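Local coordinates for protein galactose mutarotase related enzyme (Lactobacillus casei, PDB 3Q1N) that belongs to the aldose 1-epimerase family, probably binds carbohydrate and may act as a sugar isomerase, at residues Y61-K66 / K104-Y109; K134-A139 / T277-G282; I229-S234 / L289-H294. All blocks are in the same frame, centred on the assembly; numbering follows the deposited sequence.

Interaction 1 (Y61-K66 / K104-Y109); sequences YRLGAK and KFPFEY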
loop_
_atom_site.group_PDB
_atom_site.type_symbol
_atom_site.label_atom_id
_atom_site.label_comp_id
_atom_site.label_asym_id
_atom_site.label_seq_id
_atom_site.Cartn_x
_atom_site.Cartn_y
_atom_site.Cartn_z
ATOM N N TYR A 61 20.389 -3.900 4.223
ATOM C CA TYR A 61 19.865 -4.872 5.146
ATOM C C TYR A 61 20.730 -6.104 5.169
ATOM O O TYR A 61 21.702 -6.208 4.424
ATOM C CB TYR A 61 18.450 -5.246 4.758
ATOM C CG TYR A 61 18.332 -6.103 3.512
ATOM C CD1 TYR A 61 18.506 -5.555 2.261
ATOM C CD2 TYR A 61 18.038 -7.456 3.577
ATOM C CE1 TYR A 61 18.403 -6.320 1.083
ATOM C CE2 TYR A 61 17.919 -8.234 2.404
ATOM C CZ TYR A 61 18.111 -7.667 1.172
ATOM O OH TYR A 61 18.026 -8.410 0.002
ATOM N N ARG A 62 20.387 -7.038 6.033
ATOM C CA ARG A 62 21.121 -8.294 6.131
ATOM C C ARG A 62 20.271 -9.510 5.774
ATOM O O ARG A 62 19.042 -9.534 6.004
ATOM C CB ARG A 62 21.656 -8.500 7.544
ATOM C CG ARG A 62 22.869 -7.642 7.860
ATOM C CD ARG A 62 23.072 -7.547 9.347
ATOM N NE ARG A 62 23.564 -8.807 9.912
ATOM C CZ ARG A 62 23.207 -9.328 11.098
ATOM N NH1 ARG A 62 22.294 -8.737 11.876
ATOM N NH2 ARG A 62 23.765 -10.469 11.516
ATOM N N LEU A 63 20.963 -10.527 5.244
ATOM C CA LEU A 63 20.439 -11.900 5.193
ATOM C C LEU A 63 21.429 -12.734 5.971
ATOM O O LEU A 63 22.498 -13.081 5.459
ATOM C CB LEU A 63 20.247 -12.405 3.760
ATOM C CG LEU A 63 19.236 -11.626 2.949
ATOM C CD1 LEU A 63 19.366 -11.893 1.437
ATOM C CD2 LEU A 63 17.795 -11.923 3.482
ATOM N N GLY A 64 21.100 -12.999 7.223
ATOM C CA GLY A 64 22.030 -13.619 8.140
ATOM C C GLY A 64 23.205 -12.683 8.296
ATOM O O GLY A 64 23.029 -11.522 8.683
ATOM N N ALA A 65 24.394 -13.139 7.928
ATOM C CA ALA A 65 25.599 -12.325 8.156
ATOM C C ALA A 65 25.997 -11.473 6.941
ATOM O O ALA A 65 26.894 -10.624 7.081
ATOM C CB ALA A 65 26.785 -13.207 8.625
ATOM N N LYS A 66 25.303 -11.642 5.807
ATOM C CA LYS A 66 25.631 -10.941 4.565
ATOM C C LYS A 66 24.808 -9.654 4.406
ATOM O O LYS A 66 23.626 -9.621 4.749
ATOM C CB LYS A 66 25.384 -11.862 3.368
ATOM C CG LYS A 66 26.306 -13.091 3.319
ATOM C CD LYS A 66 25.881 -14.032 2.192
ATOM C CE LYS A 66 27.056 -14.554 1.391
ATOM N NZ LYS A 66 27.799 -15.632 2.074
ATOM N N LYS A 104 20.249 -6.702 -5.331
ATOM C CA LYS A 104 19.639 -6.185 -4.117
ATOM C C LYS A 104 19.060 -7.296 -3.244
ATOM O O LYS A 104 18.923 -7.103 -2.065
ATOM C CB LYS A 104 18.512 -5.190 -4.425
ATOM C CG LYS A 104 19.009 -3.885 -5.023
ATOM C CD LYS A 104 17.875 -2.925 -5.230
ATOM C CE LYS A 104 18.365 -1.549 -5.658
ATOM N NZ LYS A 104 18.812 -1.554 -7.083
ATOM N N PHE A 105 18.664 -8.405 -3.869
ATOM C CA PHE A 105 17.751 -9.357 -3.285
ATOM C C PHE A 105 17.999 -10.682 -4.035
ATOM O O PHE A 105 17.517 -10.880 -5.156
ATOM C CB PHE A 105 16.340 -8.819 -3.474
ATOM C CG PHE A 105 15.237 -9.622 -2.825
ATOM C CD1 PHE A 105 15.113 -9.723 -1.421
ATOM C CD2 PHE A 105 14.303 -10.327 -3.616
ATOM C CE1 PHE A 105 14.014 -10.425 -0.824
ATOM C CE2 PHE A 105 13.234 -11.015 -3.018
ATOM C CZ PHE A 105 13.098 -11.083 -1.668
ATOM N N PRO A 106 18.828 -11.552 -3.459
ATOM C CA PRO A 106 19.389 -12.677 -4.251
ATOM C C PRO A 106 18.451 -13.881 -4.339
ATOM O O PRO A 106 18.794 -15.016 -3.952
ATOM C CB PRO A 106 20.681 -12.989 -3.489
ATOM C CG PRO A 106 20.360 -12.648 -2.069
ATOM C CD PRO A 106 19.466 -11.437 -2.135
ATOM N N PHE A 107 17.224 -13.599 -4.789
ATOM C CA PHE A 107 16.174 -14.589 -4.855
ATOM C C PHE A 107 15.484 -14.535 -6.191
ATOM O O PHE A 107 15.112 -13.468 -6.704
ATOM C CB PHE A 107 15.100 -14.357 -3.739
ATOM C CG PHE A 107 15.649 -14.408 -2.360
ATOM C CD1 PHE A 107 15.845 -15.618 -1.726
ATOM C CD2 PHE A 107 16.000 -13.246 -1.670
ATOM C CE1 PHE A 107 16.399 -15.675 -0.465
ATOM C CE2 PHE A 107 16.537 -13.312 -0.417
ATOM C CZ PHE A 107 16.729 -14.548 0.188
ATOM N N GLU A 108 15.265 -15.722 -6.753
ATOM C CA GLU A 108 14.261 -15.894 -7.780
ATOM C C GLU A 108 12.856 -15.849 -7.182
ATOM O O GLU A 108 12.566 -16.455 -6.139
ATOM C CB GLU A 108 14.502 -17.186 -8.587
ATOM C CG GLU A 108 15.888 -17.227 -9.196
ATOM C CD GLU A 108 16.040 -18.257 -10.277
ATOM O OE1 GLU A 108 15.217 -19.173 -10.372
ATOM O OE2 GLU A 108 17.050 -18.151 -11.035
ATOM N N TYR A 109 11.993 -15.057 -7.822
ATOM C CA TYR A 109 10.634 -14.877 -7.338
ATOM C C TYR A 109 9.653 -14.700 -8.450
ATOM O O TYR A 109 10.025 -14.309 -9.578
ATOM C CB TYR A 109 10.545 -13.678 -6.354
ATOM C CG TYR A 109 10.706 -12.298 -7.012
ATOM C CD1 TYR A 109 9.611 -11.658 -7.639
ATOM C CD2 TYR A 109 11.957 -11.659 -7.061
ATOM C CE1 TYR A 109 9.774 -10.431 -8.226
ATOM C CE2 TYR A 109 12.122 -10.438 -7.671
ATOM C CZ TYR A 109 11.040 -9.815 -8.250
ATOM O OH TYR A 109 11.190 -8.575 -8.882
#
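Y61 meets K104 through one polar bond, an instance of a side chain pinning backbone that is remote in sequence. The Y61 hydroxyl donates to the carbonyl of K104, OH to O 2.6 Å, arriving in the carbonyl plane on a lone pair at a C=O...donor angle of 137°. The acceptor lies at the edge of the tyrosine ring, and the same hydroxyl sits in plane at the edge of the F105 ring, with OH to CD1 3.5 Å. A phenylalanine in place of Y61 would probably leave the K104 carbonyl without this donor and the backbone less firmly tied at that point. The L63–K66 segment forms a type II' beta turn, the tight connection of a hairpin of strands 60-63 and 66-69, while P106 centres an inverse gamma turn. Apolar contacts complete the interface. L63, whose chi2 of 164° carries CD1 out anti to CA, reaches tip to tip toward both P106 and F107: its CD1 is 3.6 Å from P106 CD and 3.7 Å from F107 CE2. Within the loop, F107 CD2 stands 3.4 Å above the centre of the F105 ring. W270 stacks on the Y61 ring, and P137 also touches L63.

Interaction 2 (K134-A139 / T277-G282); sequences KSMPFA and TTLSAG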
loop_
_atom_site.group_PDB
_atom_site.type_symbol
_atom_site.label_atom_id
_atom_site.label_comp_id
_atom_site.label_asym_id
_atom_site.label_seq_id
_atom_site.Cartn_x
_atom_site.Cartn_y
_atom_site.Cartn_z
ATOM N N LYS A 134 16.728 -20.990 -1.638
ATOM C CA LYS A 134 16.936 -20.370 -0.341
ATOM C C LYS A 134 15.595 -19.928 0.223
ATOM O O LYS A 134 14.684 -19.628 -0.535
ATOM C CB LYS A 134 17.848 -19.134 -0.442
ATOM C CG LYS A 134 19.252 -19.481 -0.922
ATOM C CD LYS A 134 20.141 -18.237 -0.820
ATOM C CE LYS A 134 19.787 -17.093 -1.757
ATOM N NZ LYS A 134 19.781 -17.495 -3.218
ATOM N N SER A 135 15.529 -19.821 1.548
ATOM C CA SER A 135 14.359 -19.252 2.235
ATOM C C SER A 135 14.281 -17.768 1.938
ATOM O O SER A 135 15.257 -17.079 2.116
ATOM C CB SER A 135 14.495 -19.475 3.723
ATOM O OG SER A 135 14.591 -20.891 4.013
HETATM N N MSE A 136 13.113 -17.289 1.495
HETATM C CA MSE A 136 12.942 -15.899 1.005
HETATM C C MSE A 136 12.071 -15.075 1.948
HETATM O O MSE A 136 10.878 -15.326 2.097
HETATM C CB MSE A 136 12.339 -15.915 -0.380
HETATM C CG MSE A 136 12.192 -14.513 -1.009
HETATM SE SE MSE A 136 11.402 -14.454 -2.755
HETATM C CE MSE A 136 9.580 -14.333 -2.200
ATOM N N PRO A 137 12.661 -14.043 2.553
ATOM C CA PRO A 137 11.902 -13.145 3.423
ATOM C C PRO A 137 11.444 -11.943 2.591
ATOM O O PRO A 137 12.184 -11.450 1.765
ATOM C CB PRO A 137 12.905 -12.772 4.489
ATOM C CG PRO A 137 14.269 -12.782 3.700
ATOM C CD PRO A 137 14.113 -13.738 2.545
ATOM N N PHE A 138 10.213 -11.484 2.832
ATOM C CA PHE A 138 9.715 -10.325 2.073
ATOM C C PHE A 138 8.623 -9.600 2.826
ATOM O O PHE A 138 8.035 -10.123 3.783
ATOM C CB PHE A 138 9.139 -10.775 0.708
ATOM C CG PHE A 138 7.807 -11.452 0.827
ATOM C CD1 PHE A 138 7.717 -12.806 1.157
ATOM C CD2 PHE A 138 6.655 -10.735 0.720
ATOM C CE1 PHE A 138 6.513 -13.389 1.405
ATOM C CE2 PHE A 138 5.406 -11.307 0.940
ATOM C CZ PHE A 138 5.333 -12.684 1.275
ATOM N N ALA A 139 8.406 -8.360 2.388
ATOM C CA ALA A 139 7.209 -7.592 2.710
ATOM C C ALA A 139 6.486 -7.219 1.429
ATOM O O ALA A 139 7.095 -7.102 0.370
ATOM C CB ALA A 139 7.556 -6.290 3.532
ATOM N N THR A 277 7.605 -11.905 6.186
ATOM C CA THR A 277 7.215 -13.286 6.009
ATOM C C THR A 277 8.370 -14.038 5.337
ATOM O O THR A 277 8.878 -13.573 4.330
ATOM C CB THR A 277 6.001 -13.391 5.097
ATOM O OG1 THR A 277 4.915 -12.626 5.631
ATOM C CG2 THR A 277 5.524 -14.892 4.949
ATOM N N THR A 278 8.759 -15.184 5.902
ATOM C CA THR A 278 9.774 -16.050 5.294
ATOM C C THR A 278 9.127 -17.256 4.617
ATOM O O THR A 278 8.481 -18.069 5.255
ATOM C CB THR A 278 10.864 -16.518 6.282
ATOM O OG1 THR A 278 11.515 -15.361 6.854
ATOM C CG2 THR A 278 11.937 -17.408 5.550
ATOM N N LEU A 279 9.288 -17.338 3.323
ATOM C CA LEU A 279 8.785 -18.485 2.566
ATOM C C LEU A 279 9.830 -19.553 2.380
ATOM O O LEU A 279 10.967 -19.292 1.991
ATOM C CB LEU A 279 8.288 -18.004 1.203
ATOM C CG LEU A 279 6.957 -17.234 1.175
ATOM C CD1 LEU A 279 6.733 -16.617 -0.246
ATOM C CD2 LEU A 279 5.790 -18.088 1.619
ATOM N N SER A 280 9.453 -20.796 2.674
ATOM C CA SER A 280 10.220 -21.956 2.276
ATOM C C SER A 280 10.408 -22.048 0.753
ATOM O O SER A 280 9.674 -21.396 -0.030
ATOM C CB SER A 280 9.541 -23.230 2.819
ATOM O OG SER A 280 9.504 -23.222 4.243
ATOM N N ALA A 281 11.443 -22.783 0.325
ATOM C CA ALA A 281 11.668 -22.964 -1.107
ATOM C C ALA A 281 10.407 -23.447 -1.812
ATOM O O ALA A 281 9.800 -24.437 -1.378
ATOM C CB ALA A 281 12.789 -23.938 -1.374
ATOM N N GLY A 282 10.017 -22.749 -2.878
ATOM C CA GLY A 282 8.854 -23.078 -3.667
ATOM C C GLY A 282 7.504 -22.732 -3.074
ATOM O O GLY A 282 6.475 -22.963 -3.727
HETATM O O HOH W 1 5.203 -10.191 4.767
#
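F138 and T277 stand side by side and point the same way, while L279 crosses the F138 side chain obliquely, so that two side chains of the other strand meet the ring at the same corner, CE1. This atom lies 3.7 Å from T277 CB and 3.6 Å from L279 CD1. Selenomethionine M136 runs alongside L279 in the same direction; its chain bends at chi3 (88°), bringing CE to 4.1 Å from L279 CD1. M136, F138, T277 and L279 thus share one face of the sheet. P137 and T278 project to the other, where P137 CB approaches T278 OG1 at 3.8 Å; farther along, T278 CG2 comes 3.8 Å from S135 CB.

The backbone supplies the frame for these orientations. Antiparallel pairing puts M136 with L279 and F138 with T277 in hydrogen-bonded pairs, with P137 and T278 as the non-hydrogen-bonded pair between them. Toward strand 277-279 this middle pair needs no N-H, so the proline costs no bond there. The bond from L279 N to M136 O is 2.8 Å long, and that from T277 N to F138 O is nearly straight, at 175°. A water lies between F138 O and T277 OG1, 2.6 Å from the latter, probably linking them at the end of the pair.

Strand 136-147 pairs here with the short strand 277-279 in a curled antiparallel sheet. V128 of strand 121-130 packs against M136, F138 and L279, F105 and F107 lie against M136, and N130 donates through ND2 to the carbonyls of K134 and L279.

Interaction 3 (I229-S234 / L289-H294); sequences ITLDIS and LKVELH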
loop_
_atom_site.group_PDB
_atom_site.type_symbol
_atom_site.label_atom_id
_atom_site.label_comp_id
_atom_site.label_asym_id
_atom_site.label_seq_id
_atom_site.Cartn_x
_atom_site.Cartn_y
_atom_site.Cartn_z
ATOM N N ILE A 229 -14.688 5.494 -0.237
ATOM C CA ILE A 229 -14.212 4.140 -0.518
ATOM C C ILE A 229 -14.055 3.371 0.773
ATOM O O ILE A 229 -13.889 3.967 1.825
ATOM C CB ILE A 229 -12.853 4.129 -1.233
ATOM C CG1 ILE A 229 -11.744 4.782 -0.371
ATOM C CG2 ILE A 229 -13.012 4.846 -2.590
ATOM C CD1 ILE A 229 -10.818 3.828 0.327
ATOM N N THR A 230 -14.174 2.056 0.654
ATOM C CA THR A 230 -13.939 1.140 1.757
ATOM C C THR A 230 -12.936 0.081 1.288
ATOM O O THR A 230 -13.111 -0.525 0.214
ATOM C CB THR A 230 -15.230 0.466 2.214
ATOM O OG1 THR A 230 -16.120 1.477 2.690
ATOM C CG2 THR A 230 -14.961 -0.574 3.356
ATOM N N LEU A 231 -11.893 -0.119 2.075
ATOM C CA LEU A 231 -10.883 -1.151 1.842
ATOM C C LEU A 231 -11.214 -2.397 2.640
ATOM O O LEU A 231 -11.458 -2.335 3.840
ATOM C CB LEU A 231 -9.484 -0.660 2.199
ATOM C CG LEU A 231 -8.924 0.527 1.426
ATOM C CD1 LEU A 231 -7.468 0.824 1.798
ATOM C CD2 LEU A 231 -9.032 0.391 -0.102
ATOM N N ASP A 232 -11.343 -3.526 1.947
ATOM C CA ASP A 232 -11.542 -4.824 2.577
ATOM C C ASP A 232 -10.146 -5.443 2.683
ATOM O O ASP A 232 -9.553 -5.797 1.689
ATOM C CB ASP A 232 -12.470 -5.709 1.730
ATOM C CG ASP A 232 -13.874 -5.086 1.542
ATOM O OD1 ASP A 232 -14.189 -4.047 2.156
ATOM O OD2 ASP A 232 -14.644 -5.619 0.743
ATOM N N ILE A 233 -9.618 -5.527 3.893
ATOM C CA ILE A 233 -8.160 -5.791 4.089
ATOM C C ILE A 233 -7.867 -6.766 5.240
ATOM O O ILE A 233 -6.825 -6.690 5.883
ATOM C CB ILE A 233 -7.393 -4.430 4.236
ATOM C CG1 ILE A 233 -8.157 -3.464 5.120
ATOM C CG2 ILE A 233 -7.204 -3.798 2.864
ATOM C CD1 ILE A 233 -8.274 -3.862 6.524
ATOM N N SER A 234 -8.732 -7.748 5.468
ATOM C CA SER A 234 -8.496 -8.726 6.551
ATOM C C SER A 234 -7.143 -9.408 6.390
ATOM O O SER A 234 -6.489 -9.744 7.379
ATOM C CB SER A 234 -9.585 -9.803 6.601
ATOM O OG SER A 234 -10.851 -9.282 6.981
ATOM N N LEU A 289 -7.385 -8.160 -1.534
ATOM C CA LEU A 289 -8.107 -6.987 -1.017
ATOM C C LEU A 289 -9.212 -6.573 -1.986
ATOM O O LEU A 289 -9.235 -7.012 -3.144
ATOM C CB LEU A 289 -7.167 -5.803 -0.753
ATOM C CG LEU A 289 -6.337 -5.164 -1.871
ATOM C CD1 LEU A 289 -7.113 -4.097 -2.629
ATOM C CD2 LEU A 289 -5.017 -4.584 -1.311
ATOM N N LYS A 290 -10.122 -5.725 -1.502
ATOM C CA LYS A 290 -11.076 -5.054 -2.364
ATOM C C LYS A 290 -11.089 -3.571 -2.035
ATOM O O LYS A 290 -10.937 -3.182 -0.870
ATOM C CB LYS A 290 -12.495 -5.602 -2.200
ATOM C CG LYS A 290 -12.642 -7.125 -2.405
ATOM C CD LYS A 290 -14.131 -7.584 -2.313
ATOM C CE LYS A 290 -14.217 -9.102 -2.549
ATOM N NZ LYS A 290 -15.643 -9.588 -2.479
ATOM N N VAL A 291 -11.246 -2.766 -3.074
ATOM C CA VAL A 291 -11.497 -1.327 -2.921
ATOM C C VAL A 291 -12.979 -1.174 -3.295
ATOM O O VAL A 291 -13.333 -1.299 -4.461
ATOM C CB VAL A 291 -10.599 -0.492 -3.835
ATOM C CG1 VAL A 291 -10.777 1.016 -3.517
ATOM C CG2 VAL A 291 -9.106 -0.915 -3.684
ATOM N N GLU A 292 -13.844 -1.013 -2.317
ATOM C CA GLU A 292 -15.258 -0.764 -2.592
ATOM C C GLU A 292 -15.426 0.691 -3.002
ATOM O O GLU A 292 -14.917 1.602 -2.326
ATOM C CB GLU A 292 -16.143 -1.039 -1.401
ATOM C CG GLU A 292 -15.912 -2.387 -0.703
ATOM C CD GLU A 292 -16.853 -2.610 0.476
ATOM O OE1 GLU A 292 -17.831 -1.850 0.670
ATOM O OE2 GLU A 292 -16.609 -3.570 1.227
ATOM N N LEU A 293 -16.097 0.903 -4.135
ATOM C CA LEU A 293 -16.183 2.219 -4.761
ATOM C C LEU A 293 -17.601 2.764 -4.561
ATOM O O LEU A 293 -18.530 2.283 -5.205
ATOM C CB LEU A 293 -15.829 2.085 -6.231
ATOM C CG LEU A 293 -14.386 1.647 -6.494
ATOM C CD1 LEU A 293 -14.174 1.563 -8.016
ATOM C CD2 LEU A 293 -13.351 2.639 -5.790
ATOM N N HIS A 294 -17.748 3.715 -3.629
ATOM C CA HIS A 294 -19.034 4.288 -3.224
ATOM C C HIS A 294 -19.106 5.706 -3.736
ATOM O O HIS A 294 -18.438 6.150 -4.670
ATOM C CB HIS A 294 -19.192 4.445 -1.697
ATOM C CG HIS A 294 -18.879 3.238 -0.880
ATOM N ND1 HIS A 294 -17.945 3.264 0.139
ATOM C CD2 HIS A 294 -19.436 2.009 -0.851
ATOM C CE1 HIS A 294 -17.914 2.084 0.727
ATOM N NE2 HIS A 294 -18.811 1.305 0.152
ATOM O OXT HIS A 294 -19.824 6.494 -3.125
#
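H294 and T230 meet at the imidazole edge: T230 OG1 lies in the ring plane beside CE1, while one face of the ring has E292 O above it, displaced toward the rim. H294 was modelled in two conformers, so the very short approach to T230 is doubtful; the polar partners are T219 for the threonine hydroxyl and S228 for H294 ND1. The other flat groups are two carboxylates, those of D232 and E292, whose planes stand 83° apart and whose side chains cross at about a right angle. E292 OE2 lies near the plane of the D232 carboxylate, facing both oxygens, 2.6 Å from OD1 and 2.9 Å from OD2, so close that one of the two acids is likely to hold a proton. K217 forms a salt bridge with the same OE2 and would probably offset the crowded negative charge. D232 OD2 also lies 3.6 Å from CB of K290.

On the opposite face the contact is apolar. L231 and V291 lie side by side, CD2 to CG2 3.8 Å, and I229 CG2 is 3.9 Å from L293 CD2. Four backbone bonds hold the strands in antiparallel register, among them E292 N to T230 O at 2.7 Å and D232 N to K290 O at 2.9 Å.

These two strands lie inside the large antiparallel sheet of the mutarotase-like beta-sandwich. Strand 217-221 continues the sheet beyond 229-232 and strand 121-130 beyond 284-293, while V254 and P256 of strand 251-258 pack against L231 on the apolar face.

Interactions 1 and 2 form one continuous patch, their centres about 10 Å apart. The loop of interaction 1 meets the residues leading into strand 136-147 through P106 O and K134 NZ, a probable hydrogen bond of 2.8 Å, and the strand itself through F105 CZ and M136 CG, 3.6 Å apart. Interaction 3 lies on the other side of the chain's centre from interaction 1: centres about 33 Å apart, nearest atoms about 17 Å. From interaction 2 its centre is about 28 Å away, yet strands 277-279 and 284-293 follow each other in the chain. Each contact has an ethanediol close by, probably from the crystallisation liquor, so none of them need mark a sugar site.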